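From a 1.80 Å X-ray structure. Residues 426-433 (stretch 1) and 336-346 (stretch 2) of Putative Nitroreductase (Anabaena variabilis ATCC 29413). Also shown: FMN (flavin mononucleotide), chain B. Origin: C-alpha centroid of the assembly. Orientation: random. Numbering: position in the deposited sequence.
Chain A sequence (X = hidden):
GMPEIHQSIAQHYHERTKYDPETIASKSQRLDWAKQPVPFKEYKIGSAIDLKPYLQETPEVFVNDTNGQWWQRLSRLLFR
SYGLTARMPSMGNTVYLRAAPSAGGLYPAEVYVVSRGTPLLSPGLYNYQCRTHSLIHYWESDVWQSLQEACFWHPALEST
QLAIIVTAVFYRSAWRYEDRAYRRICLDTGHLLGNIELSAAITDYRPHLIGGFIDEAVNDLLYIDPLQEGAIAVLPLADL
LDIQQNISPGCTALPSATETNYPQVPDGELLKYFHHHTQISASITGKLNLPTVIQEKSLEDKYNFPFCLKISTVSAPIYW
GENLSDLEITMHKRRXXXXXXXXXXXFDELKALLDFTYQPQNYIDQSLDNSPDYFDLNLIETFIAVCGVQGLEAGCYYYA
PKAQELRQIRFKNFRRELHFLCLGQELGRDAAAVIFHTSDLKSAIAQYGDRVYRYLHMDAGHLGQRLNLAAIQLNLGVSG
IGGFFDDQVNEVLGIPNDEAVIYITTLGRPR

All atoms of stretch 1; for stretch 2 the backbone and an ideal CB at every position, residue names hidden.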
# COMPACT_ATOMS: atom_id res chain seq x y z
N GLU A 426 -8.14 13.76 -16.78
CA GLU A 426 -8.04 15.18 -16.41
C GLU A 426 -7.33 15.36 -15.07
O GLU A 426 -6.76 16.42 -14.80
CB GLU A 426 -9.41 15.85 -16.39
CG GLU A 426 -10.00 15.94 -17.76
CD GLU A 426 -11.35 16.63 -17.80
OE1 GLU A 426 -11.88 17.04 -16.73
OE2 GLU A 426 -11.88 16.78 -18.93
N LEU A 427 -7.36 14.35 -14.22
CA LEU A 427 -6.59 14.43 -12.97
C LEU A 427 -5.13 14.75 -13.25
O LEU A 427 -4.53 15.52 -12.53
CB LEU A 427 -6.68 13.13 -12.16
CG LEU A 427 -8.02 12.84 -11.49
CD1 LEU A 427 -8.08 11.34 -11.02
CD2 LEU A 427 -8.34 13.79 -10.32
N GLY A 428 -4.56 14.14 -14.29
CA GLY A 428 -3.14 14.42 -14.67
C GLY A 428 -2.97 15.82 -15.25
O GLY A 428 -1.99 16.50 -14.99
N ARG A 429 -3.95 16.28 -16.04
CA ARG A 429 -3.86 17.60 -16.60
C ARG A 429 -3.97 18.71 -15.56
O ARG A 429 -3.28 19.72 -15.67
CB ARG A 429 -5.00 17.82 -17.60
CG ARG A 429 -4.93 19.14 -18.40
CD ARG A 429 -6.22 19.34 -19.20
NE ARG A 429 -7.35 19.48 -18.30
CZ ARG A 429 -8.63 19.40 -18.65
NH1 ARG A 429 -8.98 19.19 -19.92
NH2 ARG A 429 -9.56 19.52 -17.71
N ASP A 430 -4.89 18.54 -14.60
CA ASP A 430 -5.26 19.60 -13.66
C ASP A 430 -4.57 19.59 -12.31
O ASP A 430 -4.74 20.53 -11.53
CB ASP A 430 -6.78 19.56 -13.44
CG ASP A 430 -7.57 19.80 -14.73
OD1 ASP A 430 -7.04 20.49 -15.62
OD2 ASP A 430 -8.67 19.23 -14.86
N ALA A 431 -3.82 18.52 -12.04
CA ALA A 431 -3.02 18.42 -10.84
C ALA A 431 -2.03 19.60 -10.72
O ALA A 431 -1.50 20.11 -11.72
CB ALA A 431 -2.22 17.12 -10.88
N ALA A 432 -1.78 19.98 -9.48
CA ALA A 432 -0.76 20.95 -9.13
C ALA A 432 0.61 20.25 -9.21
O ALA A 432 1.61 20.85 -9.61
CB ALA A 432 -1.01 21.52 -7.70
N ALA A 433 0.66 18.99 -8.76
CA ALA A 433 1.88 18.19 -8.77
C ALA A 433 1.50 16.72 -8.91
O ALA A 433 0.43 16.29 -8.45
CB ALA A 433 2.68 18.39 -7.49
N UNK A 336 -10.72 9.59 -2.58
CA UNK A 336 -9.93 9.91 -3.76
C UNK A 336 -10.72 11.00 -4.50
O UNK A 336 -11.88 10.80 -4.85
CB UNK A 336 -9.68 8.68 -4.64
N UNK A 337 -10.08 12.12 -4.76
CA UNK A 337 -10.72 13.24 -5.44
C UNK A 337 -11.04 12.93 -6.91
O UNK A 337 -10.21 12.45 -7.66
CB UNK A 337 -9.82 14.48 -5.36
N UNK A 338 -12.28 13.21 -7.29
CA UNK A 338 -12.77 12.95 -8.63
C UNK A 338 -12.16 13.87 -9.67
O UNK A 338 -11.85 13.44 -10.77
CB UNK A 338 -14.29 13.08 -8.66
N UNK A 339 -12.00 15.14 -9.31
CA UNK A 339 -11.53 16.15 -10.25
C UNK A 339 -10.93 17.33 -9.50
O UNK A 339 -11.32 17.60 -8.37
CB UNK A 339 -12.67 16.62 -11.16
N UNK A 340 -9.97 17.99 -10.14
CA UNK A 340 -9.32 19.17 -9.60
C UNK A 340 -9.82 20.41 -10.30
O UNK A 340 -10.30 20.33 -11.42
CB UNK A 340 -7.80 19.06 -9.73
N UNK A 341 -9.71 21.54 -9.63
CA UNK A 341 -10.10 22.84 -10.23
C UNK A 341 -8.96 23.51 -10.99
O UNK A 341 -9.15 24.58 -11.57
CB UNK A 341 -10.60 23.79 -9.14
N UNK A 342 -7.77 22.92 -10.94
CA UNK A 342 -6.60 23.48 -11.61
C UNK A 342 -5.86 24.53 -10.80
O UNK A 342 -4.84 25.05 -11.26
CB UNK A 342 -7.02 24.09 -12.95
N UNK A 343 -6.34 24.86 -9.60
CA UNK A 343 -5.65 25.83 -8.77
C UNK A 343 -4.35 25.26 -8.23
O UNK A 343 -4.16 24.05 -8.20
CB UNK A 343 -6.55 26.28 -7.62
N UNK A 344 -3.48 26.16 -7.78
CA UNK A 344 -2.16 25.80 -7.30
C UNK A 344 -2.09 25.36 -5.84
O UNK A 344 -2.98 25.66 -5.05
CB UNK A 344 -1.22 26.99 -7.50
N UNK A 345 -1.07 24.54 -5.55
CA UNK A 345 -0.68 24.27 -4.17
C UNK A 345 0.35 25.34 -3.82
O UNK A 345 1.00 25.91 -4.70
CB UNK A 345 -0.13 22.86 -3.99
N UNK A 346 0.50 25.61 -2.53
CA UNK A 346 1.61 26.43 -2.09
C UNK A 346 2.82 25.52 -1.93
O UNK A 346 2.70 24.31 -1.77
CB UNK A 346 1.28 27.16 -0.79
N1 FMN B . -8.84 6.90 -9.40
C2 FMN B . -8.93 7.44 -10.68
O2 FMN B . -9.79 8.27 -10.95
N3 FMN B . -8.11 7.06 -11.71
C4 FMN B . -7.16 6.09 -11.56
O4 FMN B . -6.33 5.93 -12.47
C4A FMN B . -7.03 5.53 -10.29
N5 FMN B . -6.13 4.51 -10.08
C5A FMN B . -5.93 4.00 -8.78
C6 FMN B . -4.95 3.06 -8.50
C7 FMN B . -4.77 2.54 -7.22
C7M FMN B . -3.60 1.59 -6.93
C8 FMN B . -5.59 2.97 -6.18
C8M FMN B . -5.32 2.60 -4.74
C9 FMN B . -6.58 3.94 -6.43
C9A FMN B . -6.75 4.45 -7.73
N10 FMN B . -7.74 5.39 -7.98
C10 FMN B . -7.87 5.94 -9.23
C1' FMN B . -8.81 5.72 -6.95
C2' FMN B . -9.87 4.65 -6.82
O2' FMN B . -10.82 4.78 -7.90
C3' FMN B . -10.55 4.78 -5.46
O3' FMN B . -9.62 4.46 -4.42
C4' FMN B . -11.84 3.96 -5.32
O4' FMN B . -12.84 4.40 -6.28
C5' FMN B . -12.38 4.06 -3.91
O5' FMN B . -12.65 5.39 -3.55
P FMN B . -11.97 6.08 -2.30
O1P FMN B . -10.47 6.15 -2.57
O2P FMN B . -12.60 7.47 -2.23
O3P FMN B . -12.26 5.29 -1.06

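Position 336 lies beyond the reach of stretch 1, but its backbone runs beside the phosphate of the FMN, where a small polar side chain able to donate a hydrogen bond would be suitable. The residue is Ser336, which binds the phosphate twice: its N donates to FMN O2P at 2.9 Å and its OG to FMN O1P at 2.6 Å.

At 337 the CA-to-CB bond points sideways, and the ideal CB is 5.2 Å from Leu427 CD2, so many side chains of modest size could be placed here. It is Thr337, and its main contact is through the backbone, with Thr337 O 3.5 Å from Leu427 CD2. Position 338 points away from stretch 1, and almost any side chain would suit, long and charged ones included. Arg338 extends into a contact with a crystal neighbor, while Arg338 O packs 3.6 Å from Leu427 CD2. Position 339 is again sideways, its extended backbone passing the same methyl; a small side chain suffices, and Ala339 brings its CA to 4.0 Å from Leu427 CD2.

Position 340 points toward stretch 1. Its CB points toward the end of the helix, 3.8 Å from Asp430 O and 4.6 Å from Ala431 N, and the CD2 methyl of Leu427 and the CB of Ala431 offer an apolar surface beyond. A large apolar or aromatic side chain would suit, with leucine, methionine, phenylalanine and tyrosine all plausible. The deposited residue is Tyr340, with chi1 in m. Leu427 CD2 sits over one face of its ring, 3.9 Å from the centroid and 25° off the normal, a CH-pi contact, and Ala431 CB lies 4.1 Å from Tyr340 CE2. The hydroxyl is hydrogen-bonded elsewhere in the structure. Water 1 links the backbone to the helix, accepting from Tyr340 N at 2.9 Å and donating to Asp430 OD2 at 3.2 Å.

Position 341 points away, leaving room for polar groups. Asn341 uses it to brace the turn: Asn341 OD1 accepts a hydrogen bond from the backbone N of 343 at 2.8 Å.

At 342 phi is 84° and psi -1°, and a CB would be jammed against the preceding carbonyl O, which by itself calls for glycine. Gly342 also passes close to the helix end, its CA making a CA-H...O contact of 3.5 Å with Asp430 O.

Positions 343 and 344 both point away from stretch 1, so polar or charged side chains are natural. They are Glu343 and Glu344. The former contributes its carbonyl: water 2 donates to Glu343 O and to Asp430 O, each at 2.9 Å, bridging the two backbones.

Position 345 turns toward stretch 1, its ideal CB 4.0 Å from Ala432 CB. That small methyl leaves space for a branched or longer aliphatic side chain. Leu345 fills it, placing CD1 3.7 Å from Ala432 CB. Position 346 is out of reach; at an N-cap, serine, threonine, aspartate or asparagine would serve, and Thr346 caps a backbone N just beyond the stretch.

Stretch 2 (336-346) STRAYNGEELT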
# COMPACT_ATOMS: atom_id res chain seq x y z
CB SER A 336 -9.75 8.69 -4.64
OG SER A 336 -8.92 7.74 -4.00
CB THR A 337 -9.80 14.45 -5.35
OG1 THR A 337 -9.39 14.60 -3.98
CG2 THR A 337 -10.50 15.73 -5.86
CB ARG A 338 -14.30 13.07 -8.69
CG ARG A 338 -14.90 12.84 -10.09
CD ARG A 338 -16.41 13.20 -10.21
NE ARG A 338 -16.98 12.66 -11.45
CZ ARG A 338 -17.32 11.38 -11.64
NH1 ARG A 338 -17.14 10.48 -10.68
NH2 ARG A 338 -17.83 10.99 -12.81
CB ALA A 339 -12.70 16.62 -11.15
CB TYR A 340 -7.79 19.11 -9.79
CG TYR A 340 -7.21 17.88 -9.13
CD1 TYR A 340 -7.52 17.57 -7.82
CD2 TYR A 340 -6.32 17.07 -9.82
CE1 TYR A 340 -7.00 16.43 -7.19
CE2 TYR A 340 -5.78 15.91 -9.22
CZ TYR A 340 -6.10 15.63 -7.91
OH TYR A 340 -5.58 14.50 -7.31
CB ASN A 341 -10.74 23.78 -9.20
CG ASN A 341 -9.79 24.21 -8.10
OD1 ASN A 341 -8.58 23.99 -8.19
ND2 ASN A 341 -10.34 24.82 -7.05
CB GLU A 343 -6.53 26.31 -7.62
CG GLU A 343 -7.71 27.15 -8.06
CD GLU A 343 -8.59 27.61 -6.87
OE1 GLU A 343 -8.51 27.01 -5.76
OE2 GLU A 343 -9.37 28.56 -7.08
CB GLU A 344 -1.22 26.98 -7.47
CG GLU A 344 -1.06 27.38 -8.93
CD GLU A 344 0.08 28.37 -9.17
OE1 GLU A 344 0.35 29.21 -8.30
OE2 GLU A 344 0.69 28.27 -10.25
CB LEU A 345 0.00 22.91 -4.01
CG LEU A 345 -0.85 21.74 -3.51
CD1 LEU A 345 -2.17 21.64 -4.20
CD2 LEU A 345 -0.00 20.46 -3.57
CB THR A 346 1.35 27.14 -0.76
OG1 THR A 346 1.24 26.18 0.30
CG2 THR A 346 0.10 28.03 -0.82
O HOH W 1 -9.28 16.87 -12.74
O HOH W 2 -5.56 21.63 -8.95
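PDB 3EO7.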